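Glutamine amidotransferase subunit pdxT (Thermus thermophilus, PDB 2YWD) probably hydrolyses glutamine to glutamate and ammonia, which is channelled to the partner subunit PdxS for the synthesis of pyridoxal 5'-phosphate. Local coordinates at residues 5-10 with 19-24; 109-114 with 140-145; 117-122 with 152-157. One frame throughout, in Å; residues are numbered along the deposited sequence.

Overall arrangement
From the N terminus, interaction 1 comes first: it closes the short loop and helix between residues 5-10 and 19-24, packing helix 14-22 on strand 5-8 of the seven-stranded sheet. It is complete before the other two open. Interactions 2 and 3 cross, since their segments alternate along the chain: 109-114, 117-122, 140-145, 152-157. Interaction 2 joins the loop after strand 103-108 to strand 140-144 of the three-stranded sheet. Interaction 3 brings hairpin strand 118-125 to the outer strand 149-154 of the large sheet. Their centres are 11 Å apart and they touch, notably through F112 and F119, whereas the centre of interaction 1 lies 24 to 26 Å from either.

Interaction 1: residues 5-10 with 19-24; sequences VGVLAL and EALKRL
The contact between V5, V7 and L21 is made through one methyl group, CD1 of L21, set against two valines that follow each other on the same face of strand 5-8. CD1 of L21 is 3.8 Å from V5 CG1 and 3.9 Å from V7 CG2. Seen from CD1 the two methyls lie about 94° apart, so it is seated in the notch between the valines and not stacked on either.

The torsions explain which branches are used. Both valines place CG1 anti to the backbone N (chi1 -176° for V5), yet V5 offers this branch to the leucine while V7 offers the other, CG2, which stands beside its own backbone N. L21 reaches them with an extended second torsion (chi2 171°) that carries CD1 to the far end of the chain. It crosses V5 at a slant and runs past V7 in the opposite direction. All three are buried, and 98 Å² is buried between the segments, both sides summed.

Between the valines, G6 bonds through its backbone to A42 and I44, while V5 and V7 pair with residues of strand 29-31. L186 of helix 180-189 also covers V5, and F14 and H17 cover V7. A helix laid by a leucine on the strand next to the sheet's edge strand is characteristic of the beta-alpha-beta crossover, here 5-8, 14-22 and 29-31 of the glutaminase fold.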
ATOM      1  N   VAL A   5       7.773  -9.215   9.241  1.00 15.00           N
ATOM      2  CA  VAL A   5       7.350  -8.397   8.102  1.00 13.88           C
ATOM      3  C   VAL A   5       6.979  -9.274   6.911  1.00 13.75           C
ATOM      4  O   VAL A   5       7.757 -10.130   6.487  1.00 14.67           O
ATOM      5  CB  VAL A   5       8.461  -7.422   7.655  1.00 15.20           C
ATOM      6  CG1 VAL A   5       7.947  -6.533   6.530  1.00 11.71           C
ATOM      7  CG2 VAL A   5       8.923  -6.571   8.834  1.00 15.85           C
ATOM      8  N   GLY A   6       5.788  -9.057   6.367  1.00 12.71           N
ATOM      9  CA  GLY A   6       5.370  -9.848   5.229  1.00 13.53           C
ATOM     10  C   GLY A   6       4.930  -9.000   4.053  1.00 13.23           C
ATOM     11  O   GLY A   6       4.692  -7.798   4.188  1.00 12.24           O
ATOM     12  N   VAL A   7       4.848  -9.635   2.890  1.00 14.23           N
ATOM     13  CA  VAL A   7       4.395  -8.979   1.666  1.00 12.98           C
ATOM     14  C   VAL A   7       3.351  -9.927   1.088  1.00 12.84           C
ATOM     15  O   VAL A   7       3.630 -11.111   0.909  1.00 14.56           O
ATOM     16  CB  VAL A   7       5.539  -8.808   0.643  1.00 15.02           C
ATOM     17  CG1 VAL A   7       5.024  -8.073  -0.593  1.00 14.29           C
ATOM     18  CG2 VAL A   7       6.692  -8.032   1.271  1.00 15.43           C
ATOM     19  N   LEU A   8       2.146  -9.423   0.829  1.00 12.81           N
ATOM     20  CA  LEU A   8       1.084 -10.262   0.274  1.00 11.94           C
ATOM     21  C   LEU A   8       1.572 -10.759  -1.077  1.00 12.02           C
ATOM     22  O   LEU A   8       1.936  -9.959  -1.942  1.00 11.45           O
ATOM     23  CB  LEU A   8      -0.205  -9.457   0.115  1.00 11.99           C
ATOM     24  CG  LEU A   8      -1.470 -10.260  -0.199  1.00 12.40           C
ATOM     25  CD1 LEU A   8      -1.752 -11.257   0.923  1.00 12.87           C
ATOM     26  CD2 LEU A   8      -2.638  -9.304  -0.357  1.00 12.52           C
ATOM     27  N   ALA A   9       1.590 -12.077  -1.257  1.00 12.69           N
ATOM     28  CA  ALA A   9       2.088 -12.664  -2.499  1.00 13.60           C
ATOM     29  C   ALA A   9       1.074 -13.532  -3.239  1.00 12.89           C
ATOM     30  O   ALA A   9       1.396 -14.636  -3.678  1.00 14.82           O
ATOM     31  CB  ALA A   9       3.347 -13.476  -2.210  1.00 13.37           C
ATOM     32  N   LEU A  10      -0.145 -13.031  -3.383  1.00 11.66           N
ATOM     33  CA  LEU A  10      -1.183 -13.765  -4.086  1.00 13.09           C
ATOM     34  C   LEU A  10      -1.077 -13.523  -5.588  1.00 12.42           C
ATOM     35  O   LEU A  10      -1.391 -14.402  -6.396  1.00 11.19           O
ATOM     36  CB  LEU A  10      -2.560 -13.324  -3.589  1.00 14.54           C
ATOM     37  CG  LEU A  10      -2.845 -13.605  -2.111  1.00 14.93           C
ATOM     38  CD1 LEU A  10      -4.217 -13.070  -1.750  1.00 15.29           C
ATOM     39  CD2 LEU A  10      -2.761 -15.103  -1.845  1.00 15.21           C
ATOM     40  N   GLU A  19      12.833  -7.357  -2.139  1.00 18.42           N
ATOM     41  CA  GLU A  19      14.174  -6.872  -2.445  1.00 19.82           C
ATOM     42  C   GLU A  19      14.436  -5.553  -1.735  1.00 19.36           C
ATOM     43  O   GLU A  19      15.516  -5.337  -1.184  1.00 18.04           O
ATOM     44  CB  GLU A  19      14.337  -6.683  -3.953  1.00 22.98           C
ATOM     45  CG  GLU A  19      14.281  -7.973  -4.745  1.00 27.83           C
ATOM     46  CD  GLU A  19      14.278  -7.731  -6.240  1.00 31.82           C
ATOM     47  OE1 GLU A  19      14.276  -8.722  -7.004  1.00 34.13           O
ATOM     48  OE2 GLU A  19      14.276  -6.550  -6.654  1.00 34.77           O
ATOM     49  N   ALA A  20      13.444  -4.668  -1.745  1.00 17.72           N
ATOM     50  CA  ALA A  20      13.584  -3.377  -1.089  1.00 17.74           C
ATOM     51  C   ALA A  20      13.768  -3.571   0.414  1.00 18.04           C
ATOM     52  O   ALA A  20      14.550  -2.862   1.048  1.00 19.37           O
ATOM     53  CB  ALA A  20      12.358  -2.508  -1.364  1.00 16.46           C
ATOM     54  N   LEU A  21      13.049  -4.537   0.978  1.00 17.97           N
ATOM     55  CA  LEU A  21      13.133  -4.816   2.408  1.00 17.45           C
ATOM     56  C   LEU A  21      14.486  -5.386   2.828  1.00 19.15           C
ATOM     57  O   LEU A  21      14.879  -5.268   3.989  1.00 19.42           O
ATOM     58  CB  LEU A  21      12.002  -5.762   2.831  1.00 15.45           C
ATOM     59  CG  LEU A  21      10.613  -5.110   2.885  1.00 14.24           C
ATOM     60  CD1 LEU A  21       9.532  -6.168   3.084  1.00 12.69           C
ATOM     61  CD2 LEU A  21      10.582  -4.093   4.020  1.00 13.53           C
ATOM     62  N   LYS A  22      15.202  -6.002   1.893  1.00 19.88           N
ATOM     63  CA  LYS A  22      16.512  -6.555   2.215  1.00 21.96           C
ATOM     64  C   LYS A  22      17.462  -5.438   2.642  1.00 20.70           C
ATOM     65  O   LYS A  22      18.325  -5.640   3.495  1.00 22.23           O
ATOM     66  CB  LYS A  22      17.101  -7.296   1.012  1.00 25.02           C
ATOM     67  CG  LYS A  22      16.347  -8.557   0.621  1.00 30.02           C
ATOM     68  CD  LYS A  22      17.025  -9.282  -0.541  1.00 35.27           C
ATOM     69  CE  LYS A  22      17.045  -8.431  -1.804  1.00 37.89           C
ATOM     70  NZ  LYS A  22      17.623  -9.153  -2.974  1.00 39.42           N
ATOM     71  N   ARG A  23      17.294  -4.256   2.056  1.00 18.82           N
ATOM     72  CA  ARG A  23      18.147  -3.120   2.386  1.00 18.52           C
ATOM     73  C   ARG A  23      17.943  -2.661   3.824  1.00 17.21           C
ATOM     74  O   ARG A  23      18.727  -1.872   4.352  1.00 16.78           O
ATOM     75  CB  ARG A  23      17.892  -1.955   1.424  1.00 19.41           C
ATOM     76  CG  ARG A  23      18.218  -2.289  -0.024  1.00 21.76           C
ATOM     77  CD  ARG A  23      18.442  -1.037  -0.862  1.00 24.55           C
ATOM     78  NE  ARG A  23      18.725  -1.378  -2.254  1.00 27.01           N
ATOM     79  CZ  ARG A  23      17.813  -1.817  -3.119  1.00 28.91           C
ATOM     80  NH1 ARG A  23      16.549  -1.960  -2.742  1.00 27.77           N
ATOM     81  NH2 ARG A  23      18.168  -2.131  -4.359  1.00 30.46           N
ATOM     82  N   LEU A  24      16.879  -3.152   4.451  1.00 15.01           N
ATOM     83  CA  LEU A  24      16.593  -2.811   5.835  1.00 15.87           C
ATOM     84  C   LEU A  24      16.986  -3.996   6.720  1.00 15.92           C
ATOM     85  O   LEU A  24      16.695  -4.017   7.916  1.00 17.17           O
ATOM     86  CB  LEU A  24      15.103  -2.492   6.015  1.00 14.86           C
ATOM     87  CG  LEU A  24      14.565  -1.267   5.264  1.00 16.24           C
ATOM     88  CD1 LEU A  24      13.116  -1.031   5.664  1.00 15.48           C
ATOM     89  CD2 LEU A  24      15.399  -0.037   5.593  1.00 16.51           C
TER

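Interaction 2: residues 109-114 with 140-145; sequences RNAFGR and VFRRLG
R142 NE forms a salt bridge with E108 OE1, and the same guanidinium group lies beside A111, whose CB approaches R142 NH2 obliquely at 3.9 Å. The arginine belongs to a classic beta bulge: R142 and R143 both face W106 of the antiparallel strand 103-108, and the psi of -46° at R142 departs from that of a regular strand. Its side chain is bent at the second torsion (chi2 -62°), which turns the guanidinium back along the strand toward the loop.

The larger part of the contact is apolar and centres on V140, whose backbone pairs with E108 of strand 103-108. The methyl V140 CG2 lies 3.7 Å from A111 C and 3.8 Å from A111 CB. A111 thus directs its CB at the strand, whereas the CB of F112 points away from it and only the ring returns. L157 of strand 157-163 touches both V140 and F112. In all, 190 Å² is buried between the segments.

R109, which opens the loop and is predicted to bind L-glutamine, has its CB pointing away from strand 140-144, and its NH1 is bonded to Q97 OE1. The contact therefore packs the loop just beyond this residue. On the F112 ring, V140 CG2 makes a CH-pi contact over one face, 4.1 Å from the centroid and 26° off the ring normal, with CD1 the closest ring atom at 3.7 Å.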
ATOM      1  N   ARG A 109      -9.094   4.197 -10.004  1.00 11.46           N
ATOM      2  CA  ARG A 109      -8.032   3.459 -10.675  1.00 11.54           C
ATOM      3  C   ARG A 109      -7.524   4.161 -11.935  1.00 12.27           C
ATOM      4  O   ARG A 109      -8.302   4.786 -12.658  1.00 10.00           O
ATOM      5  CB  ARG A 109      -8.541   2.054 -11.029  1.00 11.24           C
ATOM      6  CG  ARG A 109      -8.699   1.129  -9.822  1.00 12.18           C
ATOM      7  CD  ARG A 109      -9.612  -0.053 -10.143  1.00 12.33           C
ATOM      8  NE  ARG A 109      -9.345  -0.586 -11.474  1.00 12.23           N
ATOM      9  CZ  ARG A 109     -10.092  -1.501 -12.083  1.00 13.87           C
ATOM     10  NH1 ARG A 109     -11.161  -2.005 -11.482  1.00 12.22           N
ATOM     11  NH2 ARG A 109      -9.785  -1.886 -13.315  1.00 14.28           N
ATOM     12  N   ASN A 110      -6.211   4.070 -12.164  1.00 11.46           N
ATOM     13  CA  ASN A 110      -5.537   4.631 -13.345  1.00 11.57           C
ATOM     14  C   ASN A 110      -6.256   5.873 -13.885  1.00 12.78           C
ATOM     15  O   ASN A 110      -6.749   5.886 -15.018  1.00 11.78           O
ATOM     16  CB  ASN A 110      -5.461   3.532 -14.417  1.00 12.55           C
ATOM     17  CG  ASN A 110      -4.658   3.940 -15.632  1.00 13.81           C
ATOM     18  OD1 ASN A 110      -3.808   4.822 -15.564  1.00 11.87           O
ATOM     19  ND2 ASN A 110      -4.913   3.275 -16.757  1.00 15.83           N
ATOM     20  N   ALA A 111      -6.276   6.927 -13.075  1.00 12.07           N
ATOM     21  CA  ALA A 111      -6.996   8.144 -13.427  1.00 13.67           C
ATOM     22  C   ALA A 111      -6.205   9.431 -13.621  1.00 13.18           C
ATOM     23  O   ALA A 111      -6.799  10.512 -13.607  1.00 14.01           O
ATOM     24  CB  ALA A 111      -8.092   8.379 -12.380  1.00 15.21           C
ATOM     25  N   PHE A 112      -4.892   9.342 -13.826  1.00 12.75           N
ATOM     26  CA  PHE A 112      -4.091  10.557 -14.001  1.00 14.50           C
ATOM     27  C   PHE A 112      -4.310  11.315 -15.307  1.00 14.28           C
ATOM     28  O   PHE A 112      -3.960  12.493 -15.412  1.00 12.30           O
ATOM     29  CB  PHE A 112      -2.605  10.255 -13.844  1.00 16.30           C
ATOM     30  CG  PHE A 112      -2.082  10.556 -12.483  1.00 20.47           C
ATOM     31  CD1 PHE A 112      -2.039   9.569 -11.503  1.00 21.21           C
ATOM     32  CD2 PHE A 112      -1.661  11.842 -12.164  1.00 20.01           C
ATOM     33  CE1 PHE A 112      -1.578   9.860 -10.219  1.00 24.98           C
ATOM     34  CE2 PHE A 112      -1.200  12.145 -10.885  1.00 24.49           C
ATOM     35  CZ  PHE A 112      -1.158  11.151  -9.911  1.00 22.68           C
ATOM     36  N   GLY A 113      -4.863  10.636 -16.306  1.00 12.75           N
ATOM     37  CA  GLY A 113      -5.151  11.288 -17.573  1.00 13.64           C
ATOM     38  C   GLY A 113      -3.988  11.630 -18.485  1.00 16.38           C
ATOM     39  O   GLY A 113      -4.117  12.505 -19.345  1.00 15.00           O
ATOM     40  N   ARG A 114      -2.852  10.962 -18.307  1.00 17.50           N
ATOM     41  CA  ARG A 114      -1.702  11.223 -19.167  1.00 20.70           C
ATOM     42  C   ARG A 114      -1.660  10.178 -20.277  1.00 22.05           C
ATOM     43  O   ARG A 114      -2.022   9.022 -20.063  1.00 21.49           O
ATOM     44  CB  ARG A 114      -0.402  11.201 -18.356  1.00 21.45           C
ATOM     45  CG  ARG A 114      -0.285  12.363 -17.377  1.00 22.32           C
ATOM     46  CD  ARG A 114       1.079  12.435 -16.708  1.00 24.90           C
ATOM     47  NE  ARG A 114       2.160  12.562 -17.681  1.00 25.37           N
ATOM     48  CZ  ARG A 114       3.394  12.961 -17.387  1.00 23.75           C
ATOM     49  NH1 ARG A 114       3.712  13.285 -16.142  1.00 24.36           N
ATOM     50  NH2 ARG A 114       4.311  13.028 -18.340  1.00 23.73           N
ATOM     51  N   VAL A 140      -5.712   7.519  -8.395  1.00 13.07           N
ATOM     52  CA  VAL A 140      -5.802   8.855  -7.835  1.00 12.60           C
ATOM     53  C   VAL A 140      -6.642   8.858  -6.567  1.00 12.49           C
ATOM     54  O   VAL A 140      -7.700   8.230  -6.508  1.00 11.60           O
ATOM     55  CB  VAL A 140      -6.418   9.830  -8.869  1.00 12.75           C
ATOM     56  CG1 VAL A 140      -6.679  11.200  -8.234  1.00 13.32           C
ATOM     57  CG2 VAL A 140      -5.477   9.966 -10.066  1.00 11.92           C
ATOM     58  N   PHE A 141      -6.149   9.542  -5.541  1.00 12.57           N
ATOM     59  CA  PHE A 141      -6.879   9.664  -4.286  1.00 12.79           C
ATOM     60  C   PHE A 141      -7.844  10.827  -4.513  1.00 13.90           C
ATOM     61  O   PHE A 141      -7.438  11.986  -4.458  1.00 13.25           O
ATOM     62  CB  PHE A 141      -5.918  10.003  -3.144  1.00 12.42           C
ATOM     63  CG  PHE A 141      -5.062   8.850  -2.700  1.00 13.01           C
ATOM     64  CD1 PHE A 141      -5.611   7.804  -1.964  1.00 13.40           C
ATOM     65  CD2 PHE A 141      -3.701   8.821  -2.995  1.00 12.27           C
ATOM     66  CE1 PHE A 141      -4.817   6.743  -1.523  1.00 14.43           C
ATOM     67  CE2 PHE A 141      -2.896   7.765  -2.559  1.00 12.36           C
ATOM     68  CZ  PHE A 141      -3.456   6.726  -1.822  1.00 16.10           C
ATOM     69  N   ARG A 142      -9.114  10.519  -4.771  1.00 14.45           N
ATOM     70  CA  ARG A 142     -10.106  11.560  -5.035  1.00 16.93           C
ATOM     71  C   ARG A 142     -10.590  12.306  -3.793  1.00 19.43           C
ATOM     72  O   ARG A 142     -10.679  13.539  -3.800  1.00 21.12           O
ATOM     73  CB  ARG A 142     -11.298  10.967  -5.792  1.00 16.32           C
ATOM     74  CG  ARG A 142     -10.970  10.514  -7.218  1.00 12.89           C
ATOM     75  CD  ARG A 142     -10.521  11.687  -8.089  1.00 14.85           C
ATOM     76  NE  ARG A 142     -10.454  11.318  -9.502  1.00 15.04           N
ATOM     77  CZ  ARG A 142     -10.090  12.142 -10.479  1.00 16.39           C
ATOM     78  NH1 ARG A 142      -9.752  13.399 -10.205  1.00 16.23           N
ATOM     79  NH2 ARG A 142     -10.070  11.710 -11.736  1.00 14.89           N
ATOM     80  N   ARG A 143     -10.917  11.571  -2.737  1.00 18.71           N
ATOM     81  CA  ARG A 143     -11.369  12.197  -1.495  1.00 21.90           C
ATOM     82  C   ARG A 143     -10.763  11.466  -0.311  1.00 20.63           C
ATOM     83  O   ARG A 143     -10.514  10.262  -0.384  1.00 18.71           O
ATOM     84  CB  ARG A 143     -12.893  12.163  -1.375  1.00 24.07           C
ATOM     85  CG  ARG A 143     -13.629  12.774  -2.553  1.00 32.11           C
ATOM     86  CD  ARG A 143     -15.033  13.208  -2.159  1.00 36.26           C
ATOM     87  NE  ARG A 143     -15.778  12.151  -1.482  1.00 39.99           N
ATOM     88  CZ  ARG A 143     -17.016  12.295  -1.018  1.00 43.63           C
ATOM     89  NH1 ARG A 143     -17.649  13.453  -1.162  1.00 44.35           N
ATOM     90  NH2 ARG A 143     -17.623  11.286  -0.407  1.00 44.56           N
ATOM     91  N   LEU A 144     -10.532  12.195   0.776  1.00 18.64           N
ATOM     92  CA  LEU A 144      -9.951  11.614   1.982  1.00 19.19           C
ATOM     93  C   LEU A 144     -10.779  11.969   3.211  1.00 19.64           C
ATOM     94  O   LEU A 144     -11.264  13.092   3.337  1.00 19.83           O
ATOM     95  CB  LEU A 144      -8.520  12.124   2.173  1.00 16.83           C
ATOM     96  CG  LEU A 144      -7.543  11.866   1.022  1.00 19.15           C
ATOM     97  CD1 LEU A 144      -6.189  12.484   1.350  1.00 17.40           C
ATOM     98  CD2 LEU A 144      -7.404  10.367   0.788  1.00 17.87           C
ATOM     99  N   GLY A 145     -10.935  11.006   4.115  1.00 20.27           N
ATOM    100  CA  GLY A 145     -11.693  11.249   5.330  1.00 21.18           C
ATOM    101  C   GLY A 145     -10.946  12.203   6.244  1.00 22.43           C
ATOM    102  O   GLY A 145      -9.749  12.437   6.062  1.00 20.48           O
TER

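Interaction 3: residues 117-122 with 152-157; sequences ESFEED and ARLGDL
L154 meets F119 and E121 with its two methyl groups, and the contacts across these segments are apolar. CD1 of L154 lies 3.6 Å from E121 CG and 3.9 Å from E121 CB, so the glutamate contributes mainly its aliphatic part, and the two side chains cross at about a right angle. The first torsion of E121 sets CG beside the backbone N, against the methyl, and the bend at the second brings the carboxylate carbon, E121 CD, within 4.0 Å of L154 CD1. The other branch, L154 CD2, is 3.8 Å from F119 CE1. It reaches the ring obliquely, with the two side chains coming from opposite directions. L154 can serve both partners because its CG is anti to its backbone N (chi1 172°), which extends the fork away from its own strand. Together the segments bury 116 Å², most of it on L154.

The polar bonds are local to residues 152-157. L154 N donates to L157 O at 2.7 Å and L157 N to L154 O at 3.1 Å, the paired bonds that close a type II' turn. G155 occupies its second position with a positive phi of 77°, a value that suits glycine. R153 NH1 also donates to D156 O at 2.8 Å with an N-H...O angle of 149°, and the acceptor lies in the guanidinium plane.

Around the contact, F119 stacks on F135 of strand 129-136, its neighbour in the two-stranded sheet, and meets the F112 ring edge-to-face. L154 ends the outermost strand of the seven-stranded sheet, and the turn leads straight into strand 157-163 beside it. The hairpin 118-136 is thereby packed against the sheet's edge.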
ATOM      1  N   GLU A 117       1.132   6.139 -19.802  1.00 27.43           N
ATOM      2  CA  GLU A 117       0.710   5.741 -18.467  1.00 29.35           C
ATOM      3  C   GLU A 117       1.822   5.464 -17.461  1.00 29.52           C
ATOM      4  O   GLU A 117       1.681   4.608 -16.591  1.00 29.01           O
ATOM      5  CB  GLU A 117      -0.232   4.538 -18.571  1.00 30.36           C
ATOM      6  CG  GLU A 117      -1.597   4.913 -19.130  1.00 31.90           C
ATOM      7  CD  GLU A 117      -2.514   3.721 -19.329  1.00 33.17           C
ATOM      8  OE1 GLU A 117      -3.724   3.947 -19.547  1.00 34.75           O
ATOM      9  OE2 GLU A 117      -2.030   2.569 -19.277  1.00 33.83           O
ATOM     10  N   SER A 118       2.917   6.211 -17.570  1.00 30.39           N
ATOM     11  CA  SER A 118       4.043   6.059 -16.657  1.00 30.33           C
ATOM     12  C   SER A 118       4.857   7.348 -16.579  1.00 29.37           C
ATOM     13  O   SER A 118       5.182   7.948 -17.606  1.00 31.10           O
ATOM     14  CB  SER A 118       4.948   4.918 -17.116  1.00 32.58           C
ATOM     15  OG  SER A 118       5.526   5.212 -18.376  1.00 38.15           O
ATOM     16  N   PHE A 119       5.178   7.776 -15.360  1.00 24.34           N
ATOM     17  CA  PHE A 119       5.973   8.984 -15.163  1.00 20.76           C
ATOM     18  C   PHE A 119       6.662   8.962 -13.804  1.00 18.86           C
ATOM     19  O   PHE A 119       6.321   8.158 -12.938  1.00 15.88           O
ATOM     20  CB  PHE A 119       5.094  10.235 -15.298  1.00 19.91           C
ATOM     21  CG  PHE A 119       3.961  10.298 -14.319  1.00 18.36           C
ATOM     22  CD1 PHE A 119       4.125  10.916 -13.082  1.00 17.65           C
ATOM     23  CD2 PHE A 119       2.728   9.731 -14.629  1.00 18.48           C
ATOM     24  CE1 PHE A 119       3.074  10.970 -12.166  1.00 18.75           C
ATOM     25  CE2 PHE A 119       1.669   9.778 -13.721  1.00 18.53           C
ATOM     26  CZ  PHE A 119       1.842  10.399 -12.485  1.00 18.34           C
ATOM     27  N   GLU A 120       7.647   9.836 -13.625  1.00 16.27           N
ATOM     28  CA  GLU A 120       8.370   9.901 -12.363  1.00 17.01           C
ATOM     29  C   GLU A 120       8.440  11.341 -11.869  1.00 17.13           C
ATOM     30  O   GLU A 120       8.603  12.268 -12.663  1.00 17.29           O
ATOM     31  CB  GLU A 120       9.783   9.335 -12.526  1.00 18.72           C
ATOM     32  CG  GLU A 120       9.832   7.924 -13.109  1.00 22.65           C
ATOM     33  CD  GLU A 120       9.621   7.902 -14.615  1.00 24.86           C
ATOM     34  OE1 GLU A 120      10.371   8.606 -15.323  1.00 27.66           O
ATOM     35  OE2 GLU A 120       8.714   7.183 -15.093  1.00 26.20           O
ATOM     36  N   GLU A 121       8.325  11.519 -10.557  1.00 15.38           N
ATOM     37  CA  GLU A 121       8.351  12.847  -9.959  1.00 18.35           C
ATOM     38  C   GLU A 121       9.067  12.849  -8.617  1.00 19.21           C
ATOM     39  O   GLU A 121       8.913  11.920  -7.823  1.00 16.77           O
ATOM     40  CB  GLU A 121       6.922  13.349  -9.716  1.00 18.51           C
ATOM     41  CG  GLU A 121       6.076  13.575 -10.950  1.00 20.43           C
ATOM     42  CD  GLU A 121       6.565  14.740 -11.786  1.00 24.47           C
ATOM     43  OE1 GLU A 121       7.204  15.651 -11.215  1.00 24.65           O
ATOM     44  OE2 GLU A 121       6.295  14.753 -13.007  1.00 26.24           O
ATOM     45  N   ASP A 122       9.841  13.896  -8.352  1.00 19.27           N
ATOM     46  CA  ASP A 122      10.500  13.993  -7.056  1.00 22.38           C
ATOM     47  C   ASP A 122       9.440  14.519  -6.103  1.00 20.91           C
ATOM     48  O   ASP A 122       8.784  15.518  -6.388  1.00 21.91           O
ATOM     49  CB  ASP A 122      11.693  14.940  -7.121  1.00 26.69           C
ATOM     50  CG  ASP A 122      12.873  14.319  -7.831  1.00 31.16           C
ATOM     51  OD1 ASP A 122      13.272  13.197  -7.439  1.00 32.49           O
ATOM     52  OD2 ASP A 122      13.396  14.943  -8.778  1.00 35.03           O
ATOM     53  N   ALA A 152       2.456  13.376   1.500  1.00 12.74           N
ATOM     54  CA  ALA A 152       3.115  13.829   0.281  1.00 12.89           C
ATOM     55  C   ALA A 152       2.108  14.132  -0.818  1.00 14.12           C
ATOM     56  O   ALA A 152       1.066  13.479  -0.921  1.00 11.79           O
ATOM     57  CB  ALA A 152       4.114  12.773  -0.205  1.00 13.12           C
ATOM     58  N   ARG A 153       2.433  15.125  -1.639  1.00 13.83           N
ATOM     59  CA  ARG A 153       1.569  15.531  -2.741  1.00 14.14           C
ATOM     60  C   ARG A 153       2.358  15.743  -4.022  1.00 14.54           C
ATOM     61  O   ARG A 153       3.549  16.052  -3.986  1.00 13.85           O
ATOM     62  CB  ARG A 153       0.872  16.861  -2.420  1.00 13.96           C
ATOM     63  CG  ARG A 153      -0.013  16.871  -1.191  1.00 12.96           C
ATOM     64  CD  ARG A 153      -0.417  18.308  -0.839  1.00 13.68           C
ATOM     65  NE  ARG A 153      -1.156  18.379   0.420  1.00 12.59           N
ATOM     66  CZ  ARG A 153      -2.479  18.316   0.529  1.00 15.46           C
ATOM     67  NH1 ARG A 153      -3.244  18.183  -0.552  1.00 12.79           N
ATOM     68  NH2 ARG A 153      -3.039  18.380   1.731  1.00 13.87           N
ATOM     69  N   LEU A 154       1.686  15.560  -5.153  1.00 13.96           N
ATOM     70  CA  LEU A 154       2.289  15.837  -6.450  1.00 12.57           C
ATOM     71  C   LEU A 154       1.528  17.113  -6.769  1.00 11.86           C
ATOM     72  O   LEU A 154       0.368  17.062  -7.160  1.00 12.83           O
ATOM     73  CB  LEU A 154       1.955  14.749  -7.471  1.00 13.23           C
ATOM     74  CG  LEU A 154       2.404  15.081  -8.896  1.00 13.02           C
ATOM     75  CD1 LEU A 154       3.859  15.546  -8.895  1.00 13.29           C
ATOM     76  CD2 LEU A 154       2.230  13.855  -9.777  1.00 14.42           C
ATOM     77  N   GLY A 155       2.178  18.256  -6.584  1.00 12.04           N
ATOM     78  CA  GLY A 155       1.493  19.517  -6.786  1.00 11.29           C
ATOM     79  C   GLY A 155       0.653  19.645  -5.527  1.00 11.13           C
ATOM     80  O   GLY A 155       1.196  19.765  -4.430  1.00 11.32           O
ATOM     81  N   ASP A 156      -0.666  19.593  -5.668  1.00 11.77           N
ATOM     82  CA  ASP A 156      -1.546  19.670  -4.508  1.00 12.23           C
ATOM     83  C   ASP A 156      -2.267  18.332  -4.325  1.00 11.87           C
ATOM     84  O   ASP A 156      -3.008  18.140  -3.363  1.00 10.93           O
ATOM     85  CB  ASP A 156      -2.572  20.795  -4.691  1.00 13.36           C
ATOM     86  CG  ASP A 156      -1.917  22.150  -4.874  1.00 13.69           C
ATOM     87  OD1 ASP A 156      -1.080  22.526  -4.027  1.00 14.23           O
ATOM     88  OD2 ASP A 156      -2.236  22.839  -5.864  1.00 15.62           O
ATOM     89  N   LEU A 157      -2.034  17.403  -5.252  1.00 12.20           N
ATOM     90  CA  LEU A 157      -2.685  16.096  -5.198  1.00 12.96           C
ATOM     91  C   LEU A 157      -2.010  15.117  -4.240  1.00 12.10           C
ATOM     92  O   LEU A 157      -0.825  14.826  -4.370  1.00 12.00           O
ATOM     93  CB  LEU A 157      -2.734  15.474  -6.600  1.00 14.14           C
ATOM     94  CG  LEU A 157      -3.397  14.099  -6.729  1.00 17.41           C
ATOM     95  CD1 LEU A 157      -4.890  14.193  -6.381  1.00 19.49           C
ATOM     96  CD2 LEU A 157      -3.211  13.584  -8.154  1.00 18.89           C
TER